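PDB 5MPO: molybdopterin synthase catalytic subunit from Homo sapiens, which catalyses the conversion of precursor Z into molybdopterin by transferring two sulfur atoms from the thiocarboxylated small subunit MOCS2A to form a dithiolene group. Local coordinates for residues 110-115 with 124-129; 40-45 with 90-95. All coordinates share one frame; numbering follows the deposited sequence.

Contact 1: 110-115 with 124-129; sequences IIIAVS and EAVSYA
Val114 and Val126 make the closest touch, methyl to methyl, with Val114 CG2 3.6 Å from Val126 CG2. In both residues CG2 is the branch anti to the carbonyl carbon, and the two side chains lie alongside one another, pointing contrary ways. Val126 CG2 also lies 3.9 Å from Val114 CB. One residue earlier in the helix, Ala125 CB sits before the fork of Val114, 4.2 Å from both CG1 and CG2. Toward the other end, Ile112 directs CG2, anti to its backbone N, at Ala129 CB, 4.1 Å away. Two small alanines flank Val126 on the helix face, and the contact is purely apolar, with no hydrogen bond across it. The axes of 124-129 and 110-115 approach to 8.0 Å, their N-to-C directions 149° apart, so the two run roughly antiparallel. Backbone hydrogen bonds to strands 45-52 and 91-99 hold 110-115 in mid-sheet, while Ile85 of helix 73-88 packs on Ala125 and Ala129, and Phe49 on Val126. Alternate residues of the strand, Ile112 and Val114, face helix 119-136, whereas Ala113 packs on helix 31-38 beyond the opposite face: a mixed sheet with helices packed on both faces, as the MoaE domain is built here.

Contact 2: 40-45 with 90-95; sequences SPLCGA and PVKHIA
A type I beta turn, Ser40 to Cys43, leads from helix 31-38 toward strand 45-52 and packs against the corner at Lys92, where the chain turns before running on through His93. The turn is closed by Cys43 N bonding to Ser40 O at 2.7 Å. Ser40 OG, anti to its own backbone N (chi1 174°), adds an ST turn by accepting a longer, bent bond from Leu42 N, 3.3 Å away with an N-H...O angle of 142°. Across the contact Lys92 does most of the touching, through its aliphatic chain. Cys43 SG lies against the root of that chain, 3.4 Å from Lys92 CB, and Ser40 OG approaches the next carbon, Lys92 CG, at 3.9 Å. The bend at chi2 (55°) turns the outer part of the lysine along the turn, so that Lys92 CE comes 4.3 Å from CD1 of the exposed Leu42. Lys92 CG also stands 3.7 Å above the plane of the His93 ring, over its centre, while Ser40 CB meets the same ring obliquely, 3.9 Å from NE2. The strand carrying His93 lies beside 108-116 in the mixed sheet of the MoaE fold, where Ser115 OG accepts from His93 N. Polar ends are gathered by the N-terminal segment: Glu16 bonds through its carboxylate to Ser40 OG and His93 NE2 and through its backbone O to Lys92 NZ, and Lys19 N bonds to His93 ND1. With both ring nitrogens engaged, the imidazole is fixed in rotation; since ND1 accepts from the backbone, it is probably neutral, with NE2 carrying the proton toward Glu16. Beyond the turn, Gly44 and Ala45 both face Ser116 in a classic beta bulge, and Cys43 O accepts a hydrogen bond from Thr52 OG1 of the second subunit.

In the fold
The two contacts meet along the later part of strand 108-116. The centre of contact 1 is about 7 Å from the centre of the chain, and aliphatic side chains alone join sheet and helix; that of contact 2 is about 16 Å from it, with sulfur, hydroxyl, imidazole and lysine methylenes between a turn and the corner at Lys92. The centres of contacts 1 and 2 are about 12 Å apart. Strands 108-116 and 91-99 are sheet neighbours, with Ala95 N 2.9 Å from Ala113 O in a probable hydrogen bond, and Val91 packs on Val114. Contact 2 is largely buried but includes exposed Leu42 and borders the second subunit; every touching residue of contact 1 is buried.

Contact 1: 110-115 with 124-129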
# COMPACT_ATOMS: atom_id res chain seq x y z
N ILE C 110 2.98 -10.12 -8.28
CA ILE C 110 3.49 -9.99 -6.92
C ILE C 110 2.41 -9.37 -6.05
O ILE C 110 1.64 -8.52 -6.51
CB ILE C 110 4.84 -9.17 -6.85
CG1 ILE C 110 5.28 -9.04 -5.41
CG2 ILE C 110 4.73 -7.79 -7.41
CD1 ILE C 110 6.76 -8.92 -5.20
N ILE C 111 2.33 -9.82 -4.81
CA ILE C 111 1.48 -9.18 -3.84
C ILE C 111 2.31 -9.26 -2.60
O ILE C 111 2.74 -10.34 -2.17
CB ILE C 111 0.13 -9.89 -3.64
CG1 ILE C 111 -0.74 -9.83 -4.89
CG2 ILE C 111 -0.70 -9.31 -2.51
CD1 ILE C 111 -1.99 -10.70 -4.74
N ILE C 112 2.51 -8.08 -2.02
CA ILE C 112 3.16 -7.89 -0.72
C ILE C 112 2.16 -7.22 0.20
O ILE C 112 1.46 -6.26 -0.19
CB ILE C 112 4.39 -6.99 -0.86
CG1 ILE C 112 5.44 -7.65 -1.76
CG2 ILE C 112 5.00 -6.77 0.50
CD1 ILE C 112 6.50 -6.72 -2.31
N ALA C 113 2.08 -7.74 1.40
CA ALA C 113 1.25 -7.18 2.42
C ALA C 113 2.01 -7.14 3.77
O ALA C 113 2.73 -8.07 4.09
CB ALA C 113 -0.01 -8.02 2.55
N VAL C 114 1.80 -6.07 4.54
CA VAL C 114 2.34 -5.91 5.89
C VAL C 114 1.28 -5.37 6.81
O VAL C 114 0.61 -4.41 6.43
CB VAL C 114 3.54 -4.91 5.93
CG1 VAL C 114 4.11 -4.83 7.34
CG2 VAL C 114 4.63 -5.36 4.96
N SER C 115 1.15 -5.96 8.00
CA SER C 115 0.26 -5.42 9.07
C SER C 115 1.05 -4.88 10.24
O SER C 115 2.07 -5.41 10.59
CB SER C 115 -0.70 -6.50 9.62
OG SER C 115 0.01 -7.64 10.11
N GLU C 124 5.69 2.10 4.98
CA GLU C 124 7.12 2.16 4.74
C GLU C 124 7.72 0.76 4.49
O GLU C 124 8.57 0.63 3.63
CB GLU C 124 7.82 2.87 5.89
CG GLU C 124 7.52 4.38 5.92
CD GLU C 124 8.18 5.14 7.06
OE1 GLU C 124 9.08 4.62 7.71
OE2 GLU C 124 7.80 6.29 7.34
N ALA C 125 7.29 -0.26 5.23
CA ALA C 125 7.83 -1.59 5.09
C ALA C 125 7.43 -2.20 3.74
O ALA C 125 8.22 -2.90 3.12
CB ALA C 125 7.39 -2.47 6.24
N VAL C 126 6.24 -1.88 3.25
CA VAL C 126 5.81 -2.40 1.97
C VAL C 126 6.68 -1.78 0.90
O VAL C 126 7.15 -2.46 -0.03
CB VAL C 126 4.34 -2.11 1.70
CG1 VAL C 126 4.01 -2.20 0.22
CG2 VAL C 126 3.50 -3.11 2.44
N SER C 127 6.90 -0.50 1.06
CA SER C 127 7.70 0.23 0.11
C SER C 127 9.15 -0.30 0.07
O SER C 127 9.67 -0.54 -1.00
CB SER C 127 7.65 1.71 0.46
OG SER C 127 8.36 2.42 -0.51
N TYR C 128 9.78 -0.47 1.23
CA TYR C 128 11.09 -1.08 1.31
C TYR C 128 11.11 -2.53 0.73
O TYR C 128 12.07 -2.93 0.10
CB TYR C 128 11.55 -1.17 2.74
CG TYR C 128 12.88 -1.90 2.88
CD1 TYR C 128 14.12 -1.24 2.60
CD2 TYR C 128 12.92 -3.26 3.30
CE1 TYR C 128 15.34 -1.89 2.77
CE2 TYR C 128 14.15 -3.94 3.45
CZ TYR C 128 15.36 -3.27 3.18
OH TYR C 128 16.57 -3.95 3.32
N ALA C 129 10.05 -3.30 0.97
CA ALA C 129 9.98 -4.65 0.48
C ALA C 129 9.99 -4.70 -1.07
O ALA C 129 10.82 -5.40 -1.64
CB ALA C 129 8.77 -5.35 1.05

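Contact 2: 40-45 with 90-95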
# COMPACT_ATOMS: atom_id res chain seq x y z
N SER C 40 -4.57 -9.10 11.91
CA SER C 40 -4.22 -9.31 13.32
C SER C 40 -5.09 -8.42 14.18
O SER C 40 -5.10 -7.20 13.96
CB SER C 40 -2.73 -9.01 13.60
OG SER C 40 -2.39 -9.09 15.00
N PRO C 41 -5.76 -8.98 15.19
CA PRO C 41 -6.53 -8.13 16.12
C PRO C 41 -5.66 -7.09 16.82
O PRO C 41 -6.16 -6.11 17.29
CB PRO C 41 -7.12 -9.13 17.12
CG PRO C 41 -6.22 -10.33 17.06
CD PRO C 41 -5.63 -10.37 15.68
N LEU C 42 -4.36 -7.31 16.88
CA LEU C 42 -3.46 -6.28 17.40
C LEU C 42 -3.10 -5.22 16.36
O LEU C 42 -2.39 -4.30 16.71
CB LEU C 42 -2.18 -6.91 17.90
CG LEU C 42 -2.38 -7.96 19.00
CD1 LEU C 42 -1.22 -8.95 19.01
CD2 LEU C 42 -2.58 -7.32 20.38
N CYS C 43 -3.58 -5.34 15.12
CA CYS C 43 -3.16 -4.49 14.02
C CYS C 43 -4.31 -3.67 13.49
O CYS C 43 -5.40 -4.21 13.26
CB CYS C 43 -2.55 -5.33 12.89
SG CYS C 43 -0.90 -5.85 13.38
N GLY C 44 -4.02 -2.38 13.33
CA GLY C 44 -4.91 -1.40 12.74
C GLY C 44 -4.65 -1.07 11.29
O GLY C 44 -5.51 -0.48 10.64
N ALA C 45 -3.49 -1.45 10.76
CA ALA C 45 -3.12 -1.06 9.38
C ALA C 45 -2.52 -2.23 8.57
O ALA C 45 -1.66 -2.95 9.06
CB ALA C 45 -2.14 0.10 9.42
N PRO C 90 7.95 -1.71 13.50
CA PRO C 90 7.11 -2.53 14.40
C PRO C 90 5.98 -3.24 13.69
O PRO C 90 4.81 -3.07 14.03
CB PRO C 90 6.52 -1.49 15.37
CG PRO C 90 6.40 -0.25 14.55
CD PRO C 90 7.66 -0.26 13.67
N VAL C 91 6.31 -4.13 12.77
CA VAL C 91 5.29 -4.82 11.99
C VAL C 91 4.90 -6.13 12.68
O VAL C 91 5.70 -6.71 13.40
CB VAL C 91 5.75 -5.07 10.52
CG1 VAL C 91 6.15 -3.75 9.87
CG2 VAL C 91 6.89 -6.10 10.43
N LYS C 92 3.72 -6.64 12.38
CA LYS C 92 3.32 -7.91 12.92
C LYS C 92 3.62 -9.04 11.93
O LYS C 92 4.55 -9.79 12.16
CB LYS C 92 1.85 -7.88 13.30
CG LYS C 92 1.38 -9.12 14.03
CD LYS C 92 2.26 -9.37 15.25
CE LYS C 92 1.68 -10.42 16.18
NZ LYS C 92 2.68 -10.77 17.22
N HIS C 93 2.83 -9.12 10.85
CA HIS C 93 2.92 -10.12 9.79
C HIS C 93 3.36 -9.49 8.40
O HIS C 93 2.96 -8.38 8.03
CB HIS C 93 1.54 -10.80 9.53
CG HIS C 93 0.89 -11.36 10.75
ND1 HIS C 93 1.54 -12.22 11.62
CD2 HIS C 93 -0.37 -11.21 11.24
CE1 HIS C 93 0.71 -12.54 12.60
NE2 HIS C 93 -0.45 -11.95 12.38
N ILE C 94 4.12 -10.26 7.64
CA ILE C 94 4.58 -9.91 6.28
C ILE C 94 4.22 -11.14 5.39
O ILE C 94 4.43 -12.33 5.79
CB ILE C 94 6.09 -9.69 6.30
CG1 ILE C 94 6.52 -8.74 7.42
CG2 ILE C 94 6.59 -9.36 4.94
CD1 ILE C 94 8.03 -8.60 7.58
N ALA C 95 3.56 -10.86 4.27
CA ALA C 95 3.27 -11.87 3.30
C ALA C 95 3.89 -11.38 2.01
O ALA C 95 3.75 -10.21 1.69
CB ALA C 95 1.79 -12.02 3.13